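Local coordinates for beta-lactamase inhibitory protein BLIP-I (Streptomyces exfoliatus, PDB 3GMV) that probably binds and inhibits class A beta-lactamases as a secreted protein built on one long antiparallel sheet backed by helices, at residues E9-G14 and D18-I23; G53-S56 and E62-S65; Q108-P113 and T119-K124. All coordinates share one frame; numbering follows the deposited sequence.

Contact 1 (E9-G14 and D18-I23); sequences EQIQFG and DEVWEI
Ile11 and Ile23 slide past each other in opposite directions, bringing Ile11 CG1 within 3.6 Å of Ile23 CG2. The approach illustrates how a beta-branched residue can serve two partners at once. Ile11 has just left the helical conformation at the end of helix 5-10. Its CG2 methyl stands anti to the backbone N while CG1 lies beside that N (chi1 -74°), a torsion that sends CG1 toward Ile23 and CG2 toward Val20. CG2 comes to lie 3.9 Å from Val20 CG2, and the two side chains meet at about a right angle. The CD1 methyl at the end of the other branch fits between the two helix residues, 3.9 Å from Val20 CG1 and equally far from Ile23 CG2. Val20 and Ile23, one turn apart on helix 17-24, together receive both branches of Ile11.

The exposed Gln10 crosses Ile23 obliquely, with Gln10 OE1 3.8 Å from Ile23 CG2; this is van der Waals contact with a methyl, and no hydrogen bond joins the two segments. Inward, the apolar group is continued by the sheet: Phe55 touches both Ile11 and Val20, Leu63 reaches Ile11, and Ile40 and Phe57 reach Val20. The backbone of Ile11 is tied to the same sheet through its carbonyl, which accepts a bond from Lys66 NZ. The contact thus belongs to the helical layer of a two-layer alpha/beta sandwich, where it packs on the sheet in the N-terminal part of the BLIP fold.

Contact 2 (G53-S56 and E62-S65); sequences GGFS and ELWS. With TAM (tris(hydroxyethyl)aminomethane), chain B.
A classic beta bulge in the hairpin of strands 52-57 and 63-69 sets the geometry here, with Trp64 and Ser65 both facing Ser56. The carbonyl of Ser56 is gripped twice: Trp64 N donates to Ser56 O at 3.0 Å, whereas the bond from Ser65 N to the same oxygen is long and weak. The return bond, Ser56 N to Ser65 O, is 3.1 Å and fairly straight (163°). Leu63 CD1 packs on Phe55 CB at 3.6 Å, and both residues also touch Ile11.

Trp64, one of the two bulge residues, lines the pocket of the bound tris(hydroxyethyl)aminomethane, which Thr58 and Pro113 complete. Its side chain takes the crowded position, CG between the backbone N and the carbonyl carbon (chi1 67°), and its NE1 comes within 3.6 Å of Ser56 CB. The polar end of Ser56 turns elsewhere, to Ser39 OG. On one face of the indole lies Ser65 CB, near the rim; the opposite face receives the ligand. A water lies 2.9 Å from Ser65 OG and donates a weak bond to Gly54 O. The amine N of the ligand sits over the centre of the indole, 3.3 Å from Trp64 CD2.

Contact 3 (Q108-P113 and T119-K124); sequences QGESYP and TGFEEK. With TAM (tris(hydroxyethyl)aminomethane), chain B.
Tyr112 and Phe121 form the tight end of this hairpin contact, an offset stack with ring centroids 4.5 Å apart and planes inclined by 23°. Phe121 CD1 lies over one face of the tyrosine ring, near its rim, while the phenol oxygen overlies the Phe121 face. With CG anti to its backbone N (chi1 178°), Phe121 also offers its ring edge to the carboxylate of Glu110, whose CD is 3.7 Å from Phe121 CZ. Alongside, Ser111 and Glu122 exchange two backbone bonds of 2.9 Å, Ser111 N to Glu122 O and Glu122 N to Ser111 O. Farther along, a classic beta bulge sets Gln108 and Gly109 against Lys124.

The polar margins are looser and hydrated. On the face of Ser111, two waters link Ser111 OG with Glu122 OE2 in the conformer given here, one of two, and the salt bridge from Lys124 NZ to that oxygen is long; both links are tentative. On the other face, Glu110 OE2 and Glu123 OE2 stand 4.2 Å apart and share a water that donates to both. Two donated protons probably temper the repulsion between these carboxylates, although their proximity could still raise the proton affinity of one of them.

The three contacts follow one another along the chain and differ in chemistry as they move across one fold. Contact 1 is partly buried and largely apolar, with no hydrogen bond across it, joining the end of helix 5-10 and the residue after it to helix 17-24; contact 2, also partly buried, relies on backbone bonds with hydrophobic support; contact 3 lies at the surface and adds aromatic stacking, carboxylates and waters. Contacts 2 and 3 occupy successive hairpins of the same sheet, where Trp64 O and Tyr112 N, 2.8 Å apart, probably hydrogen-bond, and both reach the ligand. Phe13, from segment 9-14, meets Tyr112 edge-to-face, and Gly14 N probably bonds Leu63 O (2.9 Å), so contact 1 borders both hairpins.

Contact 1 (E9-G14 and D18-I23)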
ATOM      1  N   GLU A   9       7.983   7.142  -1.785  1.00  9.81           N
ATOM      2  CA  GLU A   9       7.354   8.113  -2.687  1.00 10.40           C
ATOM      3  C   GLU A   9       8.223   8.491  -3.896  1.00 10.80           C
ATOM      4  O   GLU A   9       7.687   8.806  -4.954  1.00 11.21           O
ATOM      5  CB  GLU A   9       6.909   9.359  -1.896  1.00 12.58           C
ATOM      6  CG  GLU A   9       5.926   8.990  -0.754  1.00 13.84           C
ATOM      7  CD  GLU A   9       5.857  10.049   0.359  1.00 23.04           C
ATOM      8  OE1 GLU A   9       6.428  11.154   0.194  1.00 23.79           O
ATOM      9  OE2 GLU A   9       5.243   9.762   1.401  1.00 21.49           O
ATOM     10  N   GLN A  10       9.542   8.484  -3.733  1.00  9.73           N
ATOM     11  CA  GLN A  10      10.460   8.810  -4.817  1.00 10.38           C
ATOM     12  C   GLN A  10      10.444   7.688  -5.868  1.00 10.72           C
ATOM     13  O   GLN A  10      10.795   7.928  -7.029  1.00 11.38           O
ATOM     14  CB  GLN A  10      11.879   8.963  -4.263  1.00 10.51           C
ATOM     15  CG  GLN A  10      12.039  10.260  -3.489  1.00 12.80           C
ATOM     16  CD  GLN A  10      13.196  10.241  -2.545  1.00 19.26           C
ATOM     17  OE1 GLN A  10      14.171   9.531  -2.754  1.00 20.73           O
ATOM     18  NE2 GLN A  10      13.098  11.041  -1.483  1.00 22.76           N
ATOM     19  N   ILE A  11      10.092   6.477  -5.429  1.00  8.79           N
ATOM     20  CA  ILE A  11      10.053   5.288  -6.304  1.00  9.18           C
ATOM     21  C   ILE A  11       8.767   5.357  -7.125  1.00 10.28           C
ATOM     22  O   ILE A  11       7.695   5.589  -6.562  1.00 10.60           O
ATOM     23  CB  ILE A  11      10.145   3.994  -5.473  1.00  9.09           C
ATOM     24  CG1 ILE A  11      11.597   3.859  -4.987  1.00 10.13           C
ATOM     25  CG2 ILE A  11       9.789   2.757  -6.310  1.00  7.80           C
ATOM     26  CD1 ILE A  11      11.791   2.924  -3.765  1.00 10.34           C
ATOM     27  N   GLN A  12       8.893   5.186  -8.447  1.00  9.23           N
ATOM     28  CA  GLN A  12       7.803   5.445  -9.368  1.00  9.39           C
ATOM     29  C   GLN A  12       7.607   4.328 -10.380  1.00  9.12           C
ATOM     30  O   GLN A  12       8.571   3.662 -10.798  1.00  8.62           O
ATOM     31  CB  GLN A  12       8.087   6.758 -10.123  1.00 10.47           C
ATOM     32  CG  GLN A  12       7.870   7.987  -9.209  1.00 12.41           C
ATOM     33  CD  GLN A  12       8.403   9.246  -9.776  1.00 13.86           C
ATOM     34  OE1 GLN A  12       9.399   9.800  -9.261  1.00 18.43           O
ATOM     35  NE2 GLN A  12       7.767   9.738 -10.823  1.00 12.64           N
ATOM     36  N   PHE A  13       6.369   4.147 -10.817  1.00  7.57           N
ATOM     37  CA  PHE A  13       6.114   3.066 -11.776  1.00  7.02           C
ATOM     38  C   PHE A  13       6.925   3.257 -13.055  1.00  6.71           C
ATOM     39  O   PHE A  13       7.108   4.398 -13.550  1.00  7.43           O
ATOM     40  CB  PHE A  13       4.616   2.954 -12.070  1.00  7.20           C
ATOM     41  CG  PHE A  13       3.824   2.611 -10.828  1.00  8.04           C
ATOM     42  CD1 PHE A  13       3.918   1.338 -10.255  1.00  8.78           C
ATOM     43  CD2 PHE A  13       3.070   3.587 -10.196  1.00 11.84           C
ATOM     44  CE1 PHE A  13       3.237   1.043  -9.082  1.00  9.64           C
ATOM     45  CE2 PHE A  13       2.386   3.288  -9.014  1.00 13.69           C
ATOM     46  CZ  PHE A  13       2.472   2.025  -8.468  1.00 10.64           C
ATOM     47  N   GLY A  14       7.424   2.136 -13.570  1.00  6.74           N
ATOM     48  CA  GLY A  14       8.266   2.140 -14.766  1.00  6.67           C
ATOM     49  C   GLY A  14       9.757   2.141 -14.455  1.00  7.64           C
ATOM     50  O   GLY A  14      10.581   1.797 -15.333  1.00  7.55           O
ATOM     51  N   ASP A  18      17.317  -1.560 -10.894  1.00  6.61           N
ATOM     52  CA  ASP A  18      18.494  -0.897 -10.337  1.00  7.39           C
ATOM     53  C   ASP A  18      18.122   0.470  -9.767  1.00  6.08           C
ATOM     54  O   ASP A  18      18.636   0.873  -8.709  1.00  7.43           O
ATOM     55  CB  ASP A  18      19.601  -0.750 -11.387  1.00  7.20           C
ATOM     56  CG  ASP A  18      20.294  -2.080 -11.677  1.00 10.46           C
ATOM     57  OD1 ASP A  18      20.195  -2.977 -10.806  1.00 10.23           O
ATOM     58  OD2 ASP A  18      20.892  -2.204 -12.776  1.00 13.94           O
ATOM     59  N   GLU A  19      17.225   1.184 -10.460  1.00  6.27           N
ATOM     60  CA  GLU A  19      16.816   2.506  -9.987  1.00  6.04           C
ATOM     61  C   GLU A  19      16.118   2.394  -8.633  1.00  5.95           C
ATOM     62  O   GLU A  19      16.353   3.182  -7.712  1.00  5.45           O
ATOM     63  CB  GLU A  19      15.899   3.206 -11.012  1.00  6.45           C
ATOM     64  CG  GLU A  19      16.764   3.860 -12.098  1.00  7.41           C
ATOM     65  CD  GLU A  19      15.968   4.319 -13.306  1.00  8.50           C
ATOM     66  OE1 GLU A  19      14.829   3.863 -13.510  1.00 10.08           O
ATOM     67  OE2 GLU A  19      16.487   5.180 -14.035  1.00 10.48           O
ATOM     68  N   VAL A  20      15.218   1.431  -8.529  1.00  5.59           N
ATOM     69  CA  VAL A  20      14.503   1.239  -7.290  1.00  6.33           C
ATOM     70  C   VAL A  20      15.422   0.784  -6.154  1.00  6.91           C
ATOM     71  O   VAL A  20      15.312   1.274  -5.033  1.00  7.17           O
ATOM     72  CB  VAL A  20      13.349   0.213  -7.497  1.00  6.75           C
ATOM     73  CG1 VAL A  20      12.703  -0.081  -6.146  1.00  8.70           C
ATOM     74  CG2 VAL A  20      12.316   0.804  -8.473  1.00  7.79           C
ATOM     75  N   TRP A  21      16.315  -0.171  -6.444  1.00  7.57           N
ATOM     76  CA  TRP A  21      17.305  -0.645  -5.465  1.00  8.27           C
ATOM     77  C   TRP A  21      18.141   0.538  -4.928  1.00  9.40           C
ATOM     78  O   TRP A  21      18.369   0.639  -3.709  1.00  9.58           O
ATOM     79  CB  TRP A  21      18.203  -1.693  -6.139  1.00  9.37           C
ATOM     80  CG  TRP A  21      19.209  -2.391  -5.238  1.00  8.74           C
ATOM     81  CD1 TRP A  21      20.527  -2.116  -5.138  1.00 11.92           C
ATOM     82  CD2 TRP A  21      18.959  -3.516  -4.396  1.00  9.75           C
ATOM     83  NE1 TRP A  21      21.131  -2.989  -4.265  1.00 11.25           N
ATOM     84  CE2 TRP A  21      20.182  -3.860  -3.793  1.00 10.04           C
ATOM     85  CE3 TRP A  21      17.811  -4.264  -4.089  1.00  8.14           C
ATOM     86  CZ2 TRP A  21      20.297  -4.911  -2.884  1.00 11.13           C
ATOM     87  CZ3 TRP A  21      17.915  -5.293  -3.208  1.00  9.12           C
ATOM     88  CH2 TRP A  21      19.159  -5.613  -2.591  1.00 10.06           C
ATOM     89  N   GLU A  22      18.566   1.433  -5.818  1.00  8.96           N
ATOM     90  CA  GLU A  22      19.381   2.577  -5.426  1.00 10.27           C
ATOM     91  C   GLU A  22      18.575   3.506  -4.508  1.00  9.34           C
ATOM     92  O   GLU A  22      19.043   3.904  -3.430  1.00  9.82           O
ATOM     93  CB  GLU A  22      19.912   3.325  -6.663  1.00 10.86           C
ATOM     94  CG  GLU A  22      20.533   4.710  -6.321  1.00 14.36           C
ATOM     95  CD  GLU A  22      21.894   4.622  -5.658  1.00 22.03           C
ATOM     96  OE1 GLU A  22      22.549   3.572  -5.757  1.00 24.49           O
ATOM     97  OE2 GLU A  22      22.343   5.622  -5.050  1.00 25.89           O
ATOM     98  N   ILE A  23      17.369   3.851  -4.919  1.00  9.37           N
ATOM     99  CA  ILE A  23      16.552   4.777  -4.129  1.00  9.21           C
ATOM    100  C   ILE A  23      16.201   4.160  -2.769  1.00  9.93           C
ATOM    101  O   ILE A  23      16.245   4.828  -1.738  1.00 10.55           O
ATOM    102  CB  ILE A  23      15.269   5.189  -4.878  1.00  8.99           C
ATOM    103  CG1 ILE A  23      15.638   6.111  -6.060  1.00  8.10           C
ATOM    104  CG2 ILE A  23      14.349   5.922  -3.924  1.00  9.98           C
ATOM    105  CD1 ILE A  23      14.491   6.231  -7.078  1.00  6.77           C
TER

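Contact 2 (G53-S56 and E62-S65)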
ATOM      1  N   GLY A  53       8.571  -1.505   2.436  1.00 11.72           N
ATOM      2  CA  GLY A  53       8.009  -1.352   1.087  1.00 11.31           C
ATOM      3  C   GLY A  53       8.424  -2.570   0.264  1.00 11.06           C
ATOM      4  O   GLY A  53       9.551  -3.082   0.404  1.00 10.53           O
ATOM      5  N   GLY A  54       7.531  -3.042  -0.606  1.00 10.12           N
ATOM      6  CA  GLY A  54       7.852  -4.150  -1.521  1.00  8.91           C
ATOM      7  C   GLY A  54       7.612  -3.674  -2.947  1.00  9.25           C
ATOM      8  O   GLY A  54       6.638  -2.943  -3.210  1.00  9.22           O
ATOM      9  N   PHE A  55       8.490  -4.061  -3.869  1.00  8.81           N
ATOM     10  CA  PHE A  55       8.442  -3.557  -5.231  1.00  8.79           C
ATOM     11  C   PHE A  55       8.572  -4.736  -6.182  1.00  9.30           C
ATOM     12  O   PHE A  55       9.498  -5.539  -6.045  1.00  8.27           O
ATOM     13  CB  PHE A  55       9.631  -2.592  -5.419  1.00  8.76           C
ATOM     14  CG  PHE A  55       9.641  -1.533  -4.392  1.00  7.91           C
ATOM     15  CD1 PHE A  55       8.693  -0.512  -4.444  1.00  7.01           C
ATOM     16  CD2 PHE A  55      10.480  -1.625  -3.291  1.00 10.49           C
ATOM     17  CE1 PHE A  55       8.649   0.469  -3.446  1.00 10.03           C
ATOM     18  CE2 PHE A  55      10.461  -0.641  -2.291  1.00  9.70           C
ATOM     19  CZ  PHE A  55       9.542   0.408  -2.347  1.00  9.13           C
ATOM     20  N   SER A  56       7.676  -4.824  -7.158  1.00  9.44           N
ATOM     21  CA  SER A  56       7.733  -5.933  -8.121  1.00  9.18           C
ATOM     22  C   SER A  56       7.838  -5.409  -9.529  1.00  8.26           C
ATOM     23  O   SER A  56       7.370  -4.289  -9.822  1.00  8.25           O
ATOM     24  CB  SER A  56       6.523  -6.848  -7.974  1.00  9.05           C
ATOM     25  OG  SER A  56       6.575  -7.480  -6.694  1.00 12.65           O
ATOM     26  N   GLU A  62      10.688  -3.474 -15.216  1.00  9.39           N
ATOM     27  CA  GLU A  62      10.108  -2.163 -14.878  1.00  9.48           C
ATOM     28  C   GLU A  62       9.108  -2.294 -13.732  1.00  8.46           C
ATOM     29  O   GLU A  62       8.330  -3.244 -13.695  1.00  6.98           O
ATOM     30  CB  GLU A  62       9.404  -1.569 -16.097  1.00 10.38           C
ATOM     31  CG  GLU A  62      10.391  -1.249 -17.213  1.00 10.95           C
ATOM     32  CD  GLU A  62       9.735  -0.769 -18.498  1.00 11.58           C
ATOM     33  OE1 GLU A  62       8.495  -0.649 -18.561  1.00 10.87           O
ATOM     34  OE2 GLU A  62      10.485  -0.477 -19.457  1.00 12.70           O
ATOM     35  N   LEU A  63       9.108  -1.316 -12.816  1.00  7.33           N
ATOM     36  CA  LEU A  63       8.236  -1.392 -11.622  1.00  6.86           C
ATOM     37  C   LEU A  63       6.764  -1.313 -12.009  1.00  7.27           C
ATOM     38  O   LEU A  63       6.334  -0.334 -12.629  1.00  7.38           O
ATOM     39  CB  LEU A  63       8.570  -0.178 -10.717  1.00  7.61           C
ATOM     40  CG  LEU A  63       7.817  -0.145  -9.411  1.00  7.53           C
ATOM     41  CD1 LEU A  63       8.447  -1.266  -8.539  1.00  6.43           C
ATOM     42  CD2 LEU A  63       7.914   1.209  -8.696  1.00  8.59           C
ATOM     43  N   TRP A  64       5.966  -2.316 -11.638  1.00  6.50           N
ATOM     44  CA  TRP A  64       4.529  -2.233 -11.875  1.00  7.58           C
ATOM     45  C   TRP A  64       3.759  -2.219 -10.551  1.00  8.19           C
ATOM     46  O   TRP A  64       2.562  -1.916 -10.532  1.00  7.44           O
ATOM     47  CB  TRP A  64       4.044  -3.424 -12.748  1.00  7.64           C
ATOM     48  CG  TRP A  64       4.144  -4.742 -12.056  1.00  8.06           C
ATOM     49  CD1 TRP A  64       5.246  -5.564 -12.012  1.00  8.74           C
ATOM     50  CD2 TRP A  64       3.134  -5.395 -11.282  1.00  9.81           C
ATOM     51  NE1 TRP A  64       4.983  -6.676 -11.256  1.00 10.16           N
ATOM     52  CE2 TRP A  64       3.693  -6.602 -10.795  1.00 10.68           C
ATOM     53  CE3 TRP A  64       1.814  -5.078 -10.947  1.00 10.40           C
ATOM     54  CZ2 TRP A  64       2.985  -7.489  -9.979  1.00 13.70           C
ATOM     55  CZ3 TRP A  64       1.095  -5.987 -10.140  1.00 10.78           C
ATOM     56  CH2 TRP A  64       1.687  -7.164  -9.670  1.00 12.51           C
ATOM     57  N   SER A  65       4.415  -2.566  -9.444  1.00  7.45           N
ATOM     58  CA  SER A  65       3.685  -2.701  -8.183  1.00  9.57           C
ATOM     59  C   SER A  65       4.491  -2.151  -6.992  1.00  8.71           C
ATOM     60  O   SER A  65       5.663  -2.472  -6.843  1.00  8.95           O
ATOM     61  CB  SER A  65       3.389  -4.178  -7.919  1.00 10.61           C
ATOM     62  OG  SER A  65       2.727  -4.323  -6.660  1.00 13.24           O
TER
HETATM   63  C   TAM B   1       2.190  -8.823 -14.066  1.00 40.14           C
HETATM   64  C1  TAM B   1       1.274  -9.388 -13.002  1.00 40.41           C
HETATM   65  C2  TAM B   1       1.545  -8.922 -15.447  1.00 40.59           C
HETATM   66  C3  TAM B   1       3.506  -9.573 -14.049  1.00 40.10           C
HETATM   67  C4  TAM B   1       0.047  -8.508 -12.830  1.00 39.73           C
HETATM   68  C5  TAM B   1       0.036  -8.698 -15.389  1.00 41.39           C
HETATM   69  C6  TAM B   1       4.566  -8.853 -14.877  1.00 39.48           C
HETATM   70  N   TAM B   1       2.453  -7.424 -13.756  1.00 40.27           N
HETATM   71  O4  TAM B   1      -0.760  -9.060 -11.774  1.00 38.68           O
HETATM   72  O5  TAM B   1      -0.662  -9.876 -15.842  1.00 43.22           O
HETATM   73  O6  TAM B   1       3.987  -7.744 -15.572  1.00 37.15           O
HETATM   74  O   HOH W   1       4.782  -4.834  -4.630  1.00 19.93           O

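Contact 3 (Q108-P113 and T119-K124)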
ATOM      1  N   GLN A 108      -1.637   1.381   1.414  1.00  8.70           N
ATOM      2  CA  GLN A 108      -0.746   0.243   1.527  1.00  9.06           C
ATOM      3  C   GLN A 108      -0.328  -0.293   0.167  1.00  8.86           C
ATOM      4  O   GLN A 108       0.225  -1.397   0.054  1.00  8.94           O
ATOM      5  CB  GLN A 108      -1.404  -0.865   2.380  1.00  8.38           C
ATOM      6  CG  GLN A 108      -1.352  -0.481   3.874  1.00 10.11           C
ATOM      7  CD  GLN A 108      -1.718  -1.646   4.764  1.00 10.46           C
ATOM      8  OE1 GLN A 108      -2.243  -2.660   4.299  1.00 13.53           O
ATOM      9  NE2 GLN A 108      -1.442  -1.514   6.045  1.00 12.62           N
ATOM     10  N   GLY A 109      -0.622   0.446  -0.891  1.00  8.83           N
ATOM     11  CA  GLY A 109      -0.132  -0.038  -2.180  1.00  9.73           C
ATOM     12  C   GLY A 109      -0.814   0.550  -3.403  1.00 10.68           C
ATOM     13  O   GLY A 109      -1.966   1.013  -3.334  1.00 11.26           O
ATOM     14  N   GLU A 110      -0.091   0.539  -4.527  1.00 10.67           N
ATOM     15  CA  GLU A 110      -0.659   0.944  -5.834  1.00 11.37           C
ATOM     16  C   GLU A 110      -0.032   0.035  -6.883  1.00 11.48           C
ATOM     17  O   GLU A 110       1.132  -0.373  -6.738  1.00 10.59           O
ATOM     18  CB  GLU A 110      -0.356   2.412  -6.171  1.00 12.12           C
ATOM     19  CG  GLU A 110      -1.064   3.440  -5.299  1.00 13.37           C
ATOM     20  CD  GLU A 110      -0.741   4.854  -5.686  1.00 18.46           C
ATOM     21  OE1 GLU A 110       0.346   5.084  -6.265  1.00 17.46           O
ATOM     22  OE2 GLU A 110      -1.562   5.750  -5.388  1.00 18.17           O
ATOM     23  N   SER A 111      -0.764  -0.307  -7.943  1.00 10.63           N
ATOM     24  CA  SER A 111      -0.142  -1.145  -8.956  1.00 11.35           C
ATOM     25  C   SER A 111      -0.810  -0.942 -10.308  1.00 11.61           C
ATOM     26  O   SER A 111      -1.989  -0.579 -10.373  1.00 10.91           O
ATOM     27  CB  SER A 111      -0.188  -2.620  -8.551  1.00 12.83           C
ATOM     28  OG  SER A 111      -1.515  -3.130  -8.659  1.00 14.85           O
ATOM     29  N   TYR A 112      -0.010  -1.117 -11.357  1.00 11.45           N
ATOM     30  CA  TYR A 112      -0.493  -1.153 -12.736  1.00 11.88           C
ATOM     31  C   TYR A 112      -0.269  -2.572 -13.276  1.00 12.55           C
ATOM     32  O   TYR A 112       0.797  -2.884 -13.807  1.00 11.59           O
ATOM     33  CB  TYR A 112       0.271  -0.127 -13.578  1.00 12.17           C
ATOM     34  CG  TYR A 112      -0.137   1.312 -13.339  1.00 12.06           C
ATOM     35  CD1 TYR A 112      -1.341   1.815 -13.860  1.00 11.02           C
ATOM     36  CD2 TYR A 112       0.687   2.185 -12.617  1.00 12.98           C
ATOM     37  CE1 TYR A 112      -1.719   3.120 -13.652  1.00 14.26           C
ATOM     38  CE2 TYR A 112       0.313   3.519 -12.401  1.00 14.86           C
ATOM     39  CZ  TYR A 112      -0.896   3.971 -12.927  1.00 14.12           C
ATOM     40  OH  TYR A 112      -1.259   5.283 -12.722  1.00 17.89           O
ATOM     41  N   PRO A 113      -1.256  -3.458 -13.095  1.00 13.55           N
ATOM     42  CA  PRO A 113      -1.051  -4.858 -13.447  1.00 14.88           C
ATOM     43  C   PRO A 113      -0.820  -5.060 -14.934  1.00 15.57           C
ATOM     44  O   PRO A 113      -0.286  -6.083 -15.332  1.00 17.34           O
ATOM     45  CB  PRO A 113      -2.346  -5.540 -13.009  1.00 15.56           C
ATOM     46  CG  PRO A 113      -3.013  -4.576 -12.086  1.00 16.03           C
ATOM     47  CD  PRO A 113      -2.600  -3.217 -12.542  1.00 14.05           C
ATOM     48  N   THR A 119      -4.328   0.795 -17.525  1.00 19.93           N
ATOM     49  CA  THR A 119      -5.674   0.290 -17.255  1.00 20.00           C
ATOM     50  C   THR A 119      -5.689  -0.617 -16.029  1.00 18.67           C
ATOM     51  O   THR A 119      -4.729  -1.353 -15.791  1.00 18.76           O
ATOM     52  CB  THR A 119      -6.117  -0.550 -18.450  1.00 20.28           C
ATOM     53  OG1 THR A 119      -5.033  -1.418 -18.809  1.00 24.33           O
ATOM     54  CG2 THR A 119      -6.393   0.353 -19.625  1.00 22.28           C
ATOM     55  N   GLY A 120      -6.773  -0.601 -15.258  1.00 16.17           N
ATOM     56  CA  GLY A 120      -6.860  -1.494 -14.103  1.00 14.17           C
ATOM     57  C   GLY A 120      -5.951  -1.063 -12.954  1.00 12.46           C
ATOM     58  O   GLY A 120      -5.521  -1.884 -12.145  1.00 13.13           O
ATOM     59  N   PHE A 121      -5.708   0.236 -12.849  1.00 12.83           N
ATOM     60  CA  PHE A 121      -4.888   0.807 -11.754  1.00 12.48           C
ATOM     61  C   PHE A 121      -5.501   0.464 -10.407  1.00 12.88           C
ATOM     62  O   PHE A 121      -6.679   0.765 -10.175  1.00 12.85           O
ATOM     63  CB  PHE A 121      -4.839   2.312 -11.897  1.00 12.24           C
ATOM     64  CG  PHE A 121      -4.065   3.017 -10.806  1.00 13.56           C
ATOM     65  CD1 PHE A 121      -2.771   2.637 -10.492  1.00 13.06           C
ATOM     66  CD2 PHE A 121      -4.621   4.091 -10.153  1.00 16.25           C
ATOM     67  CE1 PHE A 121      -2.030   3.312  -9.504  1.00 14.90           C
ATOM     68  CE2 PHE A 121      -3.891   4.770  -9.162  1.00 17.47           C
ATOM     69  CZ  PHE A 121      -2.596   4.368  -8.855  1.00 17.25           C
ATOM     70  N   GLU A 122      -4.740  -0.181  -9.538  1.00 12.33           N
ATOM     71  CA  GLU A 122      -5.280  -0.684  -8.267  0.50 12.38           C
ATOM     72  C   GLU A 122      -4.660   0.100  -7.122  1.00 12.65           C
ATOM     73  O   GLU A 122      -3.439   0.268  -7.097  1.00 13.96           O
ATOM     74  CB  GLU A 122      -4.975  -2.183  -8.092  0.50 12.26           C
ATOM     75  CG  GLU A 122      -5.514  -2.820  -6.784  0.50 12.40           C
ATOM     76  CD  GLU A 122      -5.015  -4.250  -6.553  0.50 14.32           C
ATOM     77  OE1 GLU A 122      -5.644  -5.185  -7.075  0.50 15.83           O
ATOM     78  OE2 GLU A 122      -4.017  -4.447  -5.826  0.50 15.04           O
ATOM     79  N   GLU A 123      -5.497   0.576  -6.201  1.00 11.27           N
ATOM     80  CA  GLU A 123      -5.026   1.306  -5.028  1.00 10.81           C
ATOM     81  C   GLU A 123      -5.548   0.576  -3.810  1.00 10.24           C
ATOM     82  O   GLU A 123      -6.729   0.181  -3.779  1.00  9.64           O
ATOM     83  CB  GLU A 123      -5.618   2.714  -5.014  1.00 10.69           C
ATOM     84  CG  GLU A 123      -5.177   3.646  -6.182  1.00 12.33           C
ATOM     85  CD  GLU A 123      -6.076   4.866  -6.322  1.00 14.37           C
ATOM     86  OE1 GLU A 123      -7.108   4.808  -7.038  1.00 15.19           O
ATOM     87  OE2 GLU A 123      -5.757   5.902  -5.728  1.00 15.23           O
ATOM     88  N   LYS A 124      -4.693   0.388  -2.811  1.00 10.04           N
ATOM     89  CA  LYS A 124      -5.073  -0.356  -1.628  1.00 10.29           C
ATOM     90  C   LYS A 124      -5.035   0.602  -0.453  1.00 10.42           C
ATOM     91  O   LYS A 124      -3.982   1.188  -0.163  1.00 10.10           O
ATOM     92  CB  LYS A 124      -4.125  -1.543  -1.372  1.00 11.05           C
ATOM     93  CG  LYS A 124      -4.220  -2.664  -2.452  1.00 11.59           C
ATOM     94  CD  LYS A 124      -3.494  -3.930  -2.008  1.00 15.96           C
ATOM     95  CE  LYS A 124      -3.575  -4.970  -3.143  1.00 19.90           C
ATOM     96  NZ  LYS A 124      -2.810  -6.230  -2.845  1.00 23.44           N
TER
HETATM   97  C   TAM B   1       2.190  -8.823 -14.066  1.00 40.14           C
HETATM   98  C1  TAM B   1       1.274  -9.388 -13.002  1.00 40.41           C
HETATM   99  C2  TAM B   1       1.545  -8.922 -15.447  1.00 40.59           C
HETATM  100  C3  TAM B   1       3.506  -9.573 -14.049  1.00 40.10           C
HETATM  101  C4  TAM B   1       0.047  -8.508 -12.830  1.00 39.73           C
HETATM  102  C5  TAM B   1       0.036  -8.698 -15.389  1.00 41.39           C
HETATM  103  C6  TAM B   1       4.566  -8.853 -14.877  1.00 39.48           C
HETATM  104  N   TAM B   1       2.453  -7.424 -13.756  1.00 40.27           N
HETATM  105  O4  TAM B   1      -0.760  -9.060 -11.774  1.00 38.68           O
HETATM  106  O5  TAM B   1      -0.662  -9.876 -15.842  1.00 43.22           O
HETATM  107  O6  TAM B   1       3.987  -7.744 -15.572  1.00 37.15           O
HETATM  108  O   HOH W   2      -3.736   5.776  -3.980  1.00 15.42           O
HETATM  109  O   HOH W   3      -2.227  -2.449  -5.645  1.00 14.09           O
HETATM  110  O   HOH W   4      -1.635  -5.761  -7.676  1.00 35.90           O